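Local coordinates for protein AlyQ (Persicobacter sp. CCB-QB2, PDB 5XNR) that probably degrades the seaweed polysaccharide alginate by beta-elimination, coupling a lyase domain to a carbohydrate-binding module of the CBM32 family, at residues N190-R195 / V382-Y387; V236-A241 / V253-H258; A196-N201 / S209-E214. All coordinates share one frame; numbering follows the deposited sequence.

Interaction 1 of 3, residues N190-R195 / V382-Y387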
ATOM      1  N   ASN A 190       2.620   2.475   9.700  1.00 43.53           N
ATOM      2  CA  ASN A 190       3.588   1.445   9.316  1.00 39.87           C
ATOM      3  C   ASN A 190       4.545   1.949   8.220  1.00 41.53           C
ATOM      4  O   ASN A 190       5.371   1.156   7.754  1.00 39.40           O
ATOM      5  CB  ASN A 190       2.896   0.161   8.852  1.00 36.50           C
ATOM      6  CG  ASN A 190       1.946   0.354   7.687  1.00 35.89           C
ATOM      7  OD1 ASN A 190       1.919   1.408   7.047  1.00 35.03           O
ATOM      8  ND2 ASN A 190       1.167  -0.677   7.394  1.00 32.60           N
ATOM      9  N   ALA A 191       4.469   3.217   7.799  1.00 36.01           N
ATOM     10  CA  ALA A 191       5.344   3.686   6.715  1.00 34.97           C
ATOM     11  C   ALA A 191       5.550   5.199   6.814  1.00 32.79           C
ATOM     12  O   ALA A 191       4.803   5.865   7.490  1.00 33.02           O
ATOM     13  CB  ALA A 191       4.763   3.316   5.382  1.00 36.33           C
ATOM     14  N   MET A 192       6.594   5.707   6.167  1.00 32.88           N
ATOM     15  CA  MET A 192       6.828   7.156   6.070  1.00 33.85           C
ATOM     16  C   MET A 192       6.540   7.583   4.635  1.00 35.51           C
ATOM     17  O   MET A 192       6.772   6.816   3.692  1.00 37.43           O
ATOM     18  CB  MET A 192       8.250   7.585   6.438  1.00 34.79           C
ATOM     19  CG  MET A 192       9.292   6.492   6.340  1.00 37.43           C
ATOM     20  SD  MET A 192      10.974   7.092   6.678  1.00 34.27           S
ATOM     21  CE  MET A 192      11.862   5.737   5.912  1.00 37.25           C
ATOM     22  N   VAL A 193       6.014   8.799   4.511  1.00 34.52           N
ATOM     23  CA  VAL A 193       5.520   9.283   3.252  1.00 33.42           C
ATOM     24  C   VAL A 193       6.348  10.506   2.868  1.00 32.49           C
ATOM     25  O   VAL A 193       6.446  11.452   3.622  1.00 32.05           O
ATOM     26  CB  VAL A 193       4.031   9.644   3.334  1.00 31.92           C
ATOM     27  CG1 VAL A 193       3.478   9.965   1.969  1.00 31.36           C
ATOM     28  CG2 VAL A 193       3.219   8.550   3.995  1.00 33.47           C
ATOM     29  N   PHE A 194       6.923  10.436   1.683  1.00 31.75           N
ATOM     30  CA  PHE A 194       7.642  11.507   1.107  1.00 29.95           C
ATOM     31  C   PHE A 194       6.785  12.139  -0.001  1.00 32.03           C
ATOM     32  O   PHE A 194       6.677  11.580  -1.094  1.00 33.33           O
ATOM     33  CB  PHE A 194       8.951  10.961   0.537  1.00 31.11           C
ATOM     34  CG  PHE A 194       9.889  10.325   1.528  1.00 28.88           C
ATOM     35  CD1 PHE A 194       9.775   8.988   1.855  1.00 29.32           C
ATOM     36  CD2 PHE A 194      10.915  11.056   2.101  1.00 30.00           C
ATOM     37  CE1 PHE A 194      10.669   8.392   2.736  1.00 29.78           C
ATOM     38  CE2 PHE A 194      11.805  10.465   2.987  1.00 30.65           C
ATOM     39  CZ  PHE A 194      11.683   9.130   3.301  1.00 29.22           C
ATOM     40  N   ARG A 195       6.215  13.315   0.283  1.00 33.37           N
ATOM     41  CA  ARG A 195       5.319  14.024  -0.619  1.00 32.36           C
ATOM     42  C   ARG A 195       6.006  15.274  -1.190  1.00 32.54           C
ATOM     43  O   ARG A 195       6.457  16.138  -0.449  1.00 32.68           O
ATOM     44  CB  ARG A 195       4.046  14.477   0.106  1.00 34.76           C
ATOM     45  CG  ARG A 195       3.118  15.271  -0.807  1.00 37.42           C
ATOM     46  CD  ARG A 195       1.655  15.389  -0.426  1.00 40.15           C
ATOM     47  NE  ARG A 195       0.960  14.125  -0.243  1.00 41.19           N
ATOM     48  CZ  ARG A 195      -0.322  14.044   0.084  1.00 44.64           C
ATOM     49  NH1 ARG A 195      -1.118  15.085  -0.097  1.00 49.77           N
ATOM     50  NH2 ARG A 195      -0.798  12.935   0.607  1.00 40.65           N
ATOM     51  N   VAL A 382       5.823   8.814  -2.500  1.00 34.08           N
ATOM     52  CA  VAL A 382       6.490   7.530  -2.260  1.00 33.84           C
ATOM     53  C   VAL A 382       6.284   7.178  -0.787  1.00 31.49           C
ATOM     54  O   VAL A 382       6.549   7.992   0.095  1.00 31.77           O
ATOM     55  CB  VAL A 382       7.992   7.572  -2.632  1.00 30.81           C
ATOM     56  CG1 VAL A 382       8.744   6.311  -2.238  1.00 29.03           C
ATOM     57  CG2 VAL A 382       8.183   7.812  -4.114  1.00 30.94           C
ATOM     58  N   VAL A 383       5.802   5.967  -0.567  1.00 32.98           N
ATOM     59  CA  VAL A 383       5.505   5.444   0.750  1.00 35.24           C
ATOM     60  C   VAL A 383       6.513   4.327   1.026  1.00 35.69           C
ATOM     61  O   VAL A 383       6.529   3.336   0.287  1.00 36.92           O
ATOM     62  CB  VAL A 383       4.059   4.899   0.847  1.00 36.04           C
ATOM     63  CG1 VAL A 383       3.708   4.556   2.280  1.00 37.37           C
ATOM     64  CG2 VAL A 383       3.009   5.851   0.285  1.00 36.49           C
ATOM     65  N   VAL A 384       7.292   4.480   2.099  1.00 34.25           N
ATOM     66  CA  VAL A 384       8.373   3.545   2.439  1.00 32.69           C
ATOM     67  C   VAL A 384       8.019   2.786   3.722  1.00 31.22           C
ATOM     68  O   VAL A 384       7.934   3.373   4.790  1.00 30.27           O
ATOM     69  CB  VAL A 384       9.721   4.268   2.604  1.00 30.25           C
ATOM     70  CG1 VAL A 384      10.786   3.304   3.062  1.00 31.32           C
ATOM     71  CG2 VAL A 384      10.149   4.957   1.328  1.00 30.93           C
ATOM     72  N   TYR A 385       7.844   1.472   3.597  1.00 29.86           N
ATOM     73  CA  TYR A 385       7.449   0.649   4.706  1.00 28.31           C
ATOM     74  C   TYR A 385       8.699   0.230   5.488  1.00 29.93           C
ATOM     75  O   TYR A 385       8.663   0.183   6.716  1.00 34.77           O
ATOM     76  CB  TYR A 385       6.618  -0.533   4.199  1.00 27.52           C
ATOM     77  CG  TYR A 385       5.301  -0.133   3.586  1.00 28.45           C
ATOM     78  CD1 TYR A 385       5.207   0.252   2.258  1.00 28.39           C
ATOM     79  CD2 TYR A 385       4.142  -0.076   4.347  1.00 30.64           C
ATOM     80  CE1 TYR A 385       4.001   0.668   1.713  1.00 27.71           C
ATOM     81  CE2 TYR A 385       2.929   0.333   3.812  1.00 28.45           C
ATOM     82  CZ  TYR A 385       2.857   0.692   2.485  1.00 27.83           C
ATOM     83  OH  TYR A 385       1.669   1.097   1.947  1.00 30.35           O
ATOM     84  N   ASP A 386       9.803  -0.065   4.789  1.00 30.53           N
ATOM     85  CA  ASP A 386      11.012  -0.558   5.436  1.00 29.28           C
ATOM     86  C   ASP A 386      12.226  -0.330   4.543  1.00 28.47           C
ATOM     87  O   ASP A 386      12.114  -0.203   3.356  1.00 27.37           O
ATOM     88  CB  ASP A 386      10.868  -2.047   5.726  1.00 33.14           C
ATOM     89  CG  ASP A 386      11.866  -2.620   6.718  1.00 33.68           C
ATOM     90  OD1 ASP A 386      12.272  -1.900   7.654  1.00 38.58           O
ATOM     91  OD2 ASP A 386      12.193  -3.804   6.563  1.00 32.98           O
ATOM     92  N   TYR A 387      13.400  -0.307   5.124  1.00 29.49           N
ATOM     93  CA  TYR A 387      14.599  -0.132   4.335  1.00 30.58           C
ATOM     94  C   TYR A 387      15.820  -0.489   5.190  1.00 30.24           C
ATOM     95  O   TYR A 387      15.720  -0.466   6.419  1.00 28.82           O
ATOM     96  CB  TYR A 387      14.721   1.313   3.847  1.00 31.38           C
ATOM     97  CG  TYR A 387      15.016   2.265   4.969  1.00 33.84           C
ATOM     98  CD1 TYR A 387      13.997   2.804   5.729  1.00 35.21           C
ATOM     99  CD2 TYR A 387      16.323   2.561   5.331  1.00 35.24           C
ATOM    100  CE1 TYR A 387      14.275   3.647   6.796  1.00 39.92           C
ATOM    101  CE2 TYR A 387      16.615   3.398   6.399  1.00 35.34           C
ATOM    102  CZ  TYR A 387      15.583   3.950   7.134  1.00 36.83           C
ATOM    103  OH  TYR A 387      15.845   4.811   8.161  1.00 39.11           O
TER
HETATM  104  O   HOH W   1       6.953  -0.837   8.704  1.00 30.65           O
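F194 and V382 form a hydrogen-bonded antiparallel pair, in which F194 N donates to V382 O at 2.9 Å with an almost straight N-H...O angle of 175°. Traced outward, F194 CB lies 3.8 Å from V382 O, and CG stands beside the backbone N, anti to the carbonyl carbon (chi1 -61°), from where the ring reaches the partner strand. CD1 brings the ring edge, nearly in plane, to the same V382 O, while CE1 lies 3.7 Å from V384 CG2. M192 follows on this face: it exchanges two backbone bonds with V384, and its CE packs on V384 CG1. M192 CE also lies 3.3 Å from Y387 CE1. V193 and V383 point to the other face. Beyond the last bridge, A191 CB sits over one face of the Y385 ring, 3.9 Å from its centroid, a CH-pi contact. There a water donates to both N190 O (2.7 Å) and Y385 O (2.8 Å), linking the loop at N190 to the partner strand. This is an inner antiparallel pair of one sheet of the lyase jelly roll, its axes 158° apart: strand 183-185 flanks 192-197, 233-244 flanks 379-392, and F194 meets S213 and L215 of strand 211-217 in the facing sheet.

Interaction 2 of 3, residues V236-A241 / V253-H258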
ATOM      1  N   VAL A 236      21.554  -1.420  -0.713  1.00 31.92           N
ATOM      2  CA  VAL A 236      20.354  -0.728  -0.211  1.00 31.48           C
ATOM      3  C   VAL A 236      19.139  -1.601  -0.537  1.00 30.76           C
ATOM      4  O   VAL A 236      18.976  -2.024  -1.668  1.00 33.16           O
ATOM      5  CB  VAL A 236      20.181   0.697  -0.777  1.00 30.03           C
ATOM      6  CG1 VAL A 236      20.091   0.737  -2.292  1.00 30.24           C
ATOM      7  CG2 VAL A 236      18.971   1.383  -0.179  1.00 29.89           C
ATOM      8  N   TYR A 237      18.310  -1.836   0.473  1.00 28.72           N
ATOM      9  CA  TYR A 237      17.036  -2.473   0.319  1.00 28.93           C
ATOM     10  C   TYR A 237      15.949  -1.487   0.721  1.00 29.64           C
ATOM     11  O   TYR A 237      16.102  -0.796   1.739  1.00 27.79           O
ATOM     12  CB  TYR A 237      16.939  -3.720   1.196  1.00 30.39           C
ATOM     13  CG  TYR A 237      15.538  -4.175   1.516  1.00 27.42           C
ATOM     14  CD1 TYR A 237      14.883  -5.090   0.724  1.00 28.29           C
ATOM     15  CD2 TYR A 237      14.879  -3.709   2.639  1.00 30.02           C
ATOM     16  CE1 TYR A 237      13.599  -5.523   1.033  1.00 32.07           C
ATOM     17  CE2 TYR A 237      13.592  -4.115   2.961  1.00 30.93           C
ATOM     18  CZ  TYR A 237      12.950  -5.036   2.154  1.00 31.69           C
ATOM     19  OH  TYR A 237      11.708  -5.469   2.474  1.00 28.56           O
ATOM     20  N   VAL A 238      14.875  -1.439  -0.076  1.00 29.96           N
ATOM     21  CA  VAL A 238      13.740  -0.577   0.231  1.00 29.60           C
ATOM     22  C   VAL A 238      12.453  -1.347  -0.055  1.00 28.14           C
ATOM     23  O   VAL A 238      12.309  -1.879  -1.119  1.00 29.01           O
ATOM     24  CB  VAL A 238      13.755   0.729  -0.589  1.00 31.36           C
ATOM     25  CG1 VAL A 238      12.600   1.637  -0.191  1.00 33.08           C
ATOM     26  CG2 VAL A 238      15.078   1.470  -0.493  1.00 32.19           C
ATOM     27  N   LYS A 239      11.509  -1.322   0.878  1.00 30.55           N
ATOM     28  CA  LYS A 239      10.120  -1.726   0.638  1.00 31.90           C
ATOM     29  C   LYS A 239       9.255  -0.475   0.592  1.00 30.28           C
ATOM     30  O   LYS A 239       9.150   0.222   1.591  1.00 31.40           O
ATOM     31  CB  LYS A 239       9.572  -2.635   1.745  1.00 35.74           C
ATOM     32  CG  LYS A 239       8.083  -2.964   1.637  1.00 38.70           C
ATOM     33  CD  LYS A 239       7.524  -3.775   2.800  1.00 40.05           C
ATOM     34  CE  LYS A 239       7.346  -5.244   2.495  1.00 45.63           C
ATOM     35  NZ  LYS A 239       6.873  -5.996   3.687  1.00 50.01           N
ATOM     36  N   GLN A 240       8.607  -0.240  -0.542  1.00 30.74           N
ATOM     37  CA  GLN A 240       7.935   1.025  -0.777  1.00 28.45           C
ATOM     38  C   GLN A 240       6.834   0.880  -1.829  1.00 29.92           C
ATOM     39  O   GLN A 240       6.774  -0.114  -2.557  1.00 29.72           O
ATOM     40  CB  GLN A 240       8.939   2.036  -1.315  1.00 29.12           C
ATOM     41  CG  GLN A 240       9.500   1.705  -2.697  1.00 29.47           C
ATOM     42  CD  GLN A 240      10.640   2.628  -3.073  1.00 29.71           C
ATOM     43  OE1 GLN A 240      10.989   3.555  -2.351  1.00 30.10           O
ATOM     44  NE2 GLN A 240      11.255   2.359  -4.204  1.00 32.72           N
ATOM     45  N   ALA A 241       5.987   1.896  -1.915  1.00 30.19           N
ATOM     46  CA  ALA A 241       5.067   2.017  -3.047  1.00 30.08           C
ATOM     47  C   ALA A 241       5.148   3.442  -3.581  1.00 30.84           C
ATOM     48  O   ALA A 241       5.291   4.398  -2.819  1.00 30.82           O
ATOM     49  CB  ALA A 241       3.662   1.670  -2.634  1.00 33.20           C
ATOM     50  N   VAL A 253      11.707   9.744  -9.366  1.00 29.89           N
ATOM     51  CA  VAL A 253      12.846   8.899  -9.029  1.00 29.33           C
ATOM     52  C   VAL A 253      12.734   8.490  -7.550  1.00 31.79           C
ATOM     53  O   VAL A 253      12.470   9.321  -6.675  1.00 34.57           O
ATOM     54  CB  VAL A 253      14.165   9.625  -9.364  1.00 27.74           C
ATOM     55  CG1 VAL A 253      15.385   9.009  -8.694  1.00 28.94           C
ATOM     56  CG2 VAL A 253      14.380   9.712 -10.870  1.00 26.79           C
ATOM     57  N   ALA A 254      12.903   7.204  -7.269  1.00 33.47           N
ATOM     58  CA  ALA A 254      12.837   6.737  -5.885  1.00 37.01           C
ATOM     59  C   ALA A 254      14.252   6.418  -5.370  1.00 33.92           C
ATOM     60  O   ALA A 254      15.005   7.333  -4.999  1.00 38.16           O
ATOM     61  CB  ALA A 254      11.882   5.573  -5.768  1.00 38.12           C
ATOM     62  N   THR A 255      14.608   5.149  -5.311  1.00 33.69           N
ATOM     63  CA  THR A 255      15.910   4.735  -4.725  1.00 31.23           C
ATOM     64  C   THR A 255      17.063   5.139  -5.644  1.00 30.87           C
ATOM     65  O   THR A 255      16.901   5.056  -6.850  1.00 28.98           O
ATOM     66  CB  THR A 255      15.910   3.225  -4.494  1.00 31.25           C
ATOM     67  OG1 THR A 255      14.670   2.951  -3.833  1.00 29.02           O
ATOM     68  CG2 THR A 255      17.098   2.744  -3.682  1.00 32.76           C
ATOM     69  N   GLN A 256      18.218   5.536  -5.092  1.00 32.05           N
ATOM     70  CA  GLN A 256      19.353   5.984  -5.933  1.00 34.53           C
ATOM     71  C   GLN A 256      20.716   5.642  -5.326  1.00 33.46           C
ATOM     72  O   GLN A 256      20.885   5.646  -4.100  1.00 34.72           O
ATOM     73  CB  GLN A 256      19.387   7.500  -6.105  1.00 36.22           C
ATOM     74  CG  GLN A 256      18.018   8.127  -6.249  1.00 39.57           C
ATOM     75  CD  GLN A 256      18.115   9.631  -6.225  1.00 45.74           C
ATOM     76  OE1 GLN A 256      19.032  10.222  -6.804  1.00 48.62           O
ATOM     77  NE2 GLN A 256      17.160  10.245  -5.536  1.00 49.43           N
ATOM     78  N   ILE A 257      21.673   5.369  -6.226  1.00 32.91           N
ATOM     79  CA  ILE A 257      23.102   5.431  -5.944  1.00 34.83           C
ATOM     80  C   ILE A 257      23.620   6.685  -6.654  1.00 39.69           C
ATOM     81  O   ILE A 257      23.297   6.865  -7.836  1.00 38.09           O
ATOM     82  CB  ILE A 257      23.854   4.175  -6.431  1.00 33.88           C
ATOM     83  CG1 ILE A 257      23.303   2.901  -5.796  1.00 33.96           C
ATOM     84  CG2 ILE A 257      25.347   4.304  -6.178  1.00 34.55           C
ATOM     85  CD1 ILE A 257      23.932   1.638  -6.320  1.00 33.88           C
ATOM     86  N   HIS A 258      24.392   7.523  -5.948  1.00 38.57           N
ATOM     87  CA  HIS A 258      24.928   8.772  -6.499  1.00 42.75           C
ATOM     88  C   HIS A 258      26.459   8.773  -6.374  1.00 41.15           C
ATOM     89  O   HIS A 258      26.988   8.288  -5.375  1.00 42.32           O
ATOM     90  CB  HIS A 258      24.300   9.976  -5.779  1.00 47.48           C
ATOM     91  CG  HIS A 258      23.887  11.094  -6.679  1.00 55.65           C
ATOM     92  ND1 HIS A 258      22.543  11.327  -6.999  1.00 55.80           N
ATOM     93  CD2 HIS A 258      24.620  12.049  -7.317  1.00 57.58           C
ATOM     94  CE1 HIS A 258      22.472  12.368  -7.814  1.00 63.19           C
ATOM     95  NE2 HIS A 258      23.745  12.833  -8.024  1.00 64.75           N
TER
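T255 projects its side chain against V236 and V238 across the interior of a beta-sandwich, the jelly-roll fold of alginate lyases in the concanavalin clan. The evidence for face-to-face packing rather than strand pairing is direct: the nearest alpha carbons, V238 CA and T255 CA, are 7.6 Å apart, and no clear hydrogen bond joins the segments. T255 buries the most surface; the chain turns a corner at this residue, between strands 251-254 and 256-258. T255 OG1 stands beside the backbone N (chi1 -48°), which leaves CG2 anti to it, and this methyl meets V236 CG1 tip to tip at 3.9 Å. T255 OG1 itself lies 3.7 Å from V238 CG2. V236 is also packed by F356 and I358 of strand 355-358. Q256 and H258, with I257 between them, form the Gln-Ile-His sequence familiar from polysaccharide lyase family 7. Q240 is the polar member of the contact. Its chain, extended beyond CG, crosses T255 at a slant and lays its amide beside A254, NE2 lying 3.6 Å from A254 CB. Q240 NE2 is hydrogen-bonded to H303 NE2, whereas Q240 OE1 is buried with no partner in the model.

Interaction 3 of 3, residues A196-N201 / S209-E214. With PO4 (phosphate ion), chain E.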
ATOM      1  N   ALA A 196       5.998  15.385  -2.509  1.00 31.63           N
ATOM      2  CA  ALA A 196       6.670  16.457  -3.240  1.00 33.32           C
ATOM      3  C   ALA A 196       5.648  17.154  -4.147  1.00 33.34           C
ATOM      4  O   ALA A 196       5.503  16.775  -5.303  1.00 34.80           O
ATOM      5  CB  ALA A 196       7.827  15.893  -4.045  1.00 29.58           C
ATOM      6  N   PRO A 197       4.945  18.171  -3.624  1.00 35.64           N
ATOM      7  CA  PRO A 197       4.003  18.898  -4.452  1.00 36.05           C
ATOM      8  C   PRO A 197       4.738  19.870  -5.381  1.00 37.51           C
ATOM      9  O   PRO A 197       5.884  20.266  -5.134  1.00 35.96           O
ATOM     10  CB  PRO A 197       3.095  19.653  -3.479  1.00 36.51           C
ATOM     11  CG  PRO A 197       3.982  19.917  -2.286  1.00 38.36           C
ATOM     12  CD  PRO A 197       5.096  18.884  -2.352  1.00 37.62           C
ATOM     13  N   ILE A 198       4.045  20.185  -6.459  1.00 40.36           N
ATOM     14  CA  ILE A 198       4.530  21.069  -7.463  1.00 42.46           C
ATOM     15  C   ILE A 198       3.852  22.423  -7.247  1.00 42.63           C
ATOM     16  O   ILE A 198       2.632  22.522  -7.345  1.00 40.98           O
ATOM     17  CB  ILE A 198       4.235  20.498  -8.861  1.00 43.55           C
ATOM     18  CG1 ILE A 198       4.751  19.059  -9.013  1.00 45.60           C
ATOM     19  CG2 ILE A 198       4.794  21.434  -9.925  1.00 43.76           C
ATOM     20  CD1 ILE A 198       6.235  18.896  -8.747  1.00 41.80           C
ATOM     21  N   ARG A 199       4.661  23.432  -6.936  1.00 42.92           N
ATOM     22  CA  ARG A 199       4.181  24.781  -6.665  1.00 47.26           C
ATOM     23  C   ARG A 199       5.184  25.778  -7.258  1.00 48.24           C
ATOM     24  O   ARG A 199       6.360  25.450  -7.455  1.00 41.38           O
ATOM     25  CB  ARG A 199       4.034  25.026  -5.156  1.00 46.97           C
ATOM     26  CG  ARG A 199       3.100  24.076  -4.413  1.00 47.16           C
ATOM     27  CD  ARG A 199       3.268  24.195  -2.898  1.00 47.81           C
ATOM     28  NE  ARG A 199       2.435  23.262  -2.132  1.00 47.73           N
ATOM     29  CZ  ARG A 199       2.633  22.931  -0.852  1.00 44.75           C
ATOM     30  NH1 ARG A 199       3.644  23.452  -0.178  1.00 41.38           N
ATOM     31  NH2 ARG A 199       1.803  22.096  -0.248  1.00 38.47           N
ATOM     32  N   SER A 200       4.722  26.997  -7.532  1.00 54.67           N
ATOM     33  CA  SER A 200       5.637  28.082  -7.931  1.00 55.79           C
ATOM     34  C   SER A 200       6.306  28.666  -6.682  1.00 48.37           C
ATOM     35  O   SER A 200       5.718  28.685  -5.623  1.00 42.08           O
ATOM     36  CB  SER A 200       4.923  29.153  -8.720  1.00 58.62           C
ATOM     37  OG  SER A 200       3.925  29.765  -7.922  1.00 62.57           O
ATOM     38  N   ASN A 201       7.542  29.121  -6.838  1.00 49.88           N
ATOM     39  CA  ASN A 201       8.285  29.817  -5.788  1.00 54.57           C
ATOM     40  C   ASN A 201       8.023  29.127  -4.438  1.00 54.43           C
ATOM     41  O   ASN A 201       7.290  29.660  -3.597  1.00 52.46           O
ATOM     42  CB  ASN A 201       7.934  31.315  -5.774  1.00 58.35           C
ATOM     43  CG  ASN A 201       8.111  32.011  -7.114  1.00 56.02           C
ATOM     44  OD1 ASN A 201       9.237  32.226  -7.573  1.00 52.75           O
ATOM     45  ND2 ASN A 201       7.004  32.380  -7.742  1.00 51.39           N
ATOM     46  N   SER A 209      14.243  23.919 -11.179  1.00 52.48           N
ATOM     47  CA  SER A 209      14.747  22.738 -10.432  1.00 49.06           C
ATOM     48  C   SER A 209      13.624  21.721 -10.246  1.00 47.27           C
ATOM     49  O   SER A 209      12.460  22.110 -10.052  1.00 50.31           O
ATOM     50  CB  SER A 209      15.276  23.105  -9.066  1.00 47.18           C
ATOM     51  OG  SER A 209      16.420  23.936  -9.139  1.00 50.25           O
ATOM     52  N   TYR A 210      13.988  20.441 -10.238  1.00 45.67           N
ATOM     53  CA  TYR A 210      13.032  19.398  -9.829  1.00 44.37           C
ATOM     54  C   TYR A 210      12.975  19.368  -8.299  1.00 42.04           C
ATOM     55  O   TYR A 210      13.749  20.041  -7.610  1.00 40.70           O
ATOM     56  CB  TYR A 210      13.357  18.037 -10.454  1.00 42.75           C
ATOM     57  CG  TYR A 210      13.252  17.994 -11.958  1.00 43.94           C
ATOM     58  CD1 TYR A 210      12.200  18.587 -12.632  1.00 45.00           C
ATOM     59  CD2 TYR A 210      14.219  17.351 -12.717  1.00 47.54           C
ATOM     60  CE1 TYR A 210      12.117  18.552 -14.017  1.00 51.10           C
ATOM     61  CE2 TYR A 210      14.159  17.318 -14.101  1.00 49.04           C
ATOM     62  CZ  TYR A 210      13.104  17.921 -14.759  1.00 51.01           C
ATOM     63  OH  TYR A 210      13.054  17.887 -16.123  1.00 52.34           O
ATOM     64  N   VAL A 211      12.018  18.605  -7.792  1.00 40.48           N
ATOM     65  CA  VAL A 211      11.505  18.802  -6.464  1.00 38.98           C
ATOM     66  C   VAL A 211      11.691  17.494  -5.701  1.00 37.84           C
ATOM     67  O   VAL A 211      11.229  16.463  -6.190  1.00 35.92           O
ATOM     68  CB  VAL A 211      10.019  19.216  -6.543  1.00 40.18           C
ATOM     69  CG1 VAL A 211       9.430  19.527  -5.184  1.00 40.59           C
ATOM     70  CG2 VAL A 211       9.800  20.402  -7.464  1.00 42.16           C
ATOM     71  N   ARG A 212      12.329  17.527  -4.526  1.00 37.51           N
ATOM     72  CA  ARG A 212      12.529  16.291  -3.776  1.00 38.23           C
ATOM     73  C   ARG A 212      12.002  16.400  -2.341  1.00 37.35           C
ATOM     74  O   ARG A 212      12.121  17.405  -1.688  1.00 35.57           O
ATOM     75  CB  ARG A 212      14.009  15.900  -3.767  1.00 42.54           C
ATOM     76  CG  ARG A 212      14.918  16.774  -2.916  1.00 44.19           C
ATOM     77  CD  ARG A 212      16.081  17.363  -3.715  1.00 50.37           C
ATOM     78  NE  ARG A 212      16.995  16.380  -4.284  1.00 49.24           N
ATOM     79  CZ  ARG A 212      17.698  16.546  -5.408  1.00 48.89           C
ATOM     80  NH1 ARG A 212      17.821  17.741  -5.957  1.00 48.90           N
ATOM     81  NH2 ARG A 212      18.244  15.502  -6.001  1.00 50.06           N
ATOM     82  N   SER A 213      11.441  15.304  -1.869  1.00 35.33           N
ATOM     83  CA  SER A 213      11.450  15.023  -0.454  1.00 35.53           C
ATOM     84  C   SER A 213      12.170  13.687  -0.232  1.00 33.89           C
ATOM     85  O   SER A 213      11.573  12.648  -0.426  1.00 31.87           O
ATOM     86  CB  SER A 213      10.061  15.007   0.109  1.00 34.22           C
ATOM     87  OG  SER A 213      10.099  14.754   1.506  1.00 34.18           O
ATOM     88  N   GLU A 214      13.448  13.704   0.147  1.00 37.56           N
ATOM     89  CA  GLU A 214      14.242  12.450   0.098  1.00 40.64           C
ATOM     90  C   GLU A 214      15.448  12.477   1.048  1.00 36.58           C
ATOM     91  O   GLU A 214      15.997  13.539   1.351  1.00 40.20           O
ATOM     92  CB  GLU A 214      14.653  12.197  -1.361  1.00 44.15           C
ATOM     93  CG  GLU A 214      15.897  12.920  -1.827  1.00 44.36           C
ATOM     94  CD  GLU A 214      16.376  12.544  -3.229  1.00 43.13           C
ATOM     95  OE1 GLU A 214      16.189  11.365  -3.666  1.00 43.96           O
ATOM     96  OE2 GLU A 214      16.950  13.429  -3.878  1.00 40.33           O
TER
HETATM   97  P   PO4 E 604      14.354  15.106 -17.977  1.00 50.73           P
HETATM   98  O1  PO4 E 604      13.444  14.467 -16.960  1.00 41.32           O
HETATM   99  O2  PO4 E 604      13.531  15.404 -19.222  1.00 47.64           O
HETATM  100  O3  PO4 E 604      14.977  16.392 -17.417  1.00 49.61           O
HETATM  101  O4  PO4 E 604      15.506  14.182 -18.315  1.00 44.31           O
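V211 spreads its two methyls over the end of strand 192-197 and the loop residue after it, CG1 covering A196 and P197 and CG2 reaching I198. The chi1 of -176° sets CG1 anti to the backbone N, where it lies 3.6 Å from P197 O and 4.1 Å from A196 CB. V211 CG2, beside the backbone N, meets I198 CD1 at 4.1 Å. No hydrogen bond crosses between the segments, although A196 CA and S213 CA come within 5.7 Å: the strands belong to the two opposed sheets of the jelly roll. S213 also turns inward, and its OG is bonded to Y182 O.

R212 and E214 start the Arg-Ser-Glu-Leu-Arg signature of family 7 lyases, and their side chains lie on the opposite side of the strand from V211. R212 NE and NH2 both donate to E214 OE2, at 3.0 and 3.2 Å from that atom, which lies only 5° out of the guanidinium plane. Y361 adds a cation-pi contact to R212. At the loop end, Y210 OH donates to phosphate O3 (2.8 Å), which lies at the ring edge and in its plane. The ion probably comes from the crystallisation liquor and is also held by K249 and R272. With a phenylalanine at Y210, phosphate O3 would probably lose this hydroxyl donor, leaving the ion more dependent on the two basic side chains.

The chemistry is thus divided: aliphatic packing joins the sheets, while R212 holds one oxygen of E214, OE2, through two nitrogens, which is likely to restrict how that carboxylate can turn.

After the N-terminal carbohydrate-binding module, the chain enters the lyase domain and lays down 190-195, which runs without a break into 196-201. Interaction 3 closes first, when the chain returns as 209-214 after seven intervening residues and has passed to the facing sheet. Interaction 2 follows in series: 236-241 lies in the first sheet again, and eleven residues later 253-258 packs on it from the second. Only near the C terminus does 382-387 come back to 190-195, so interaction 1 encloses both shorter closures and none cross. Strand 379-392 fits between 192-197 and 233-244, with V383 O 2.7 Å from A241 N, a probable hydrogen bond that joins interactions 1 and 2 within one sheet.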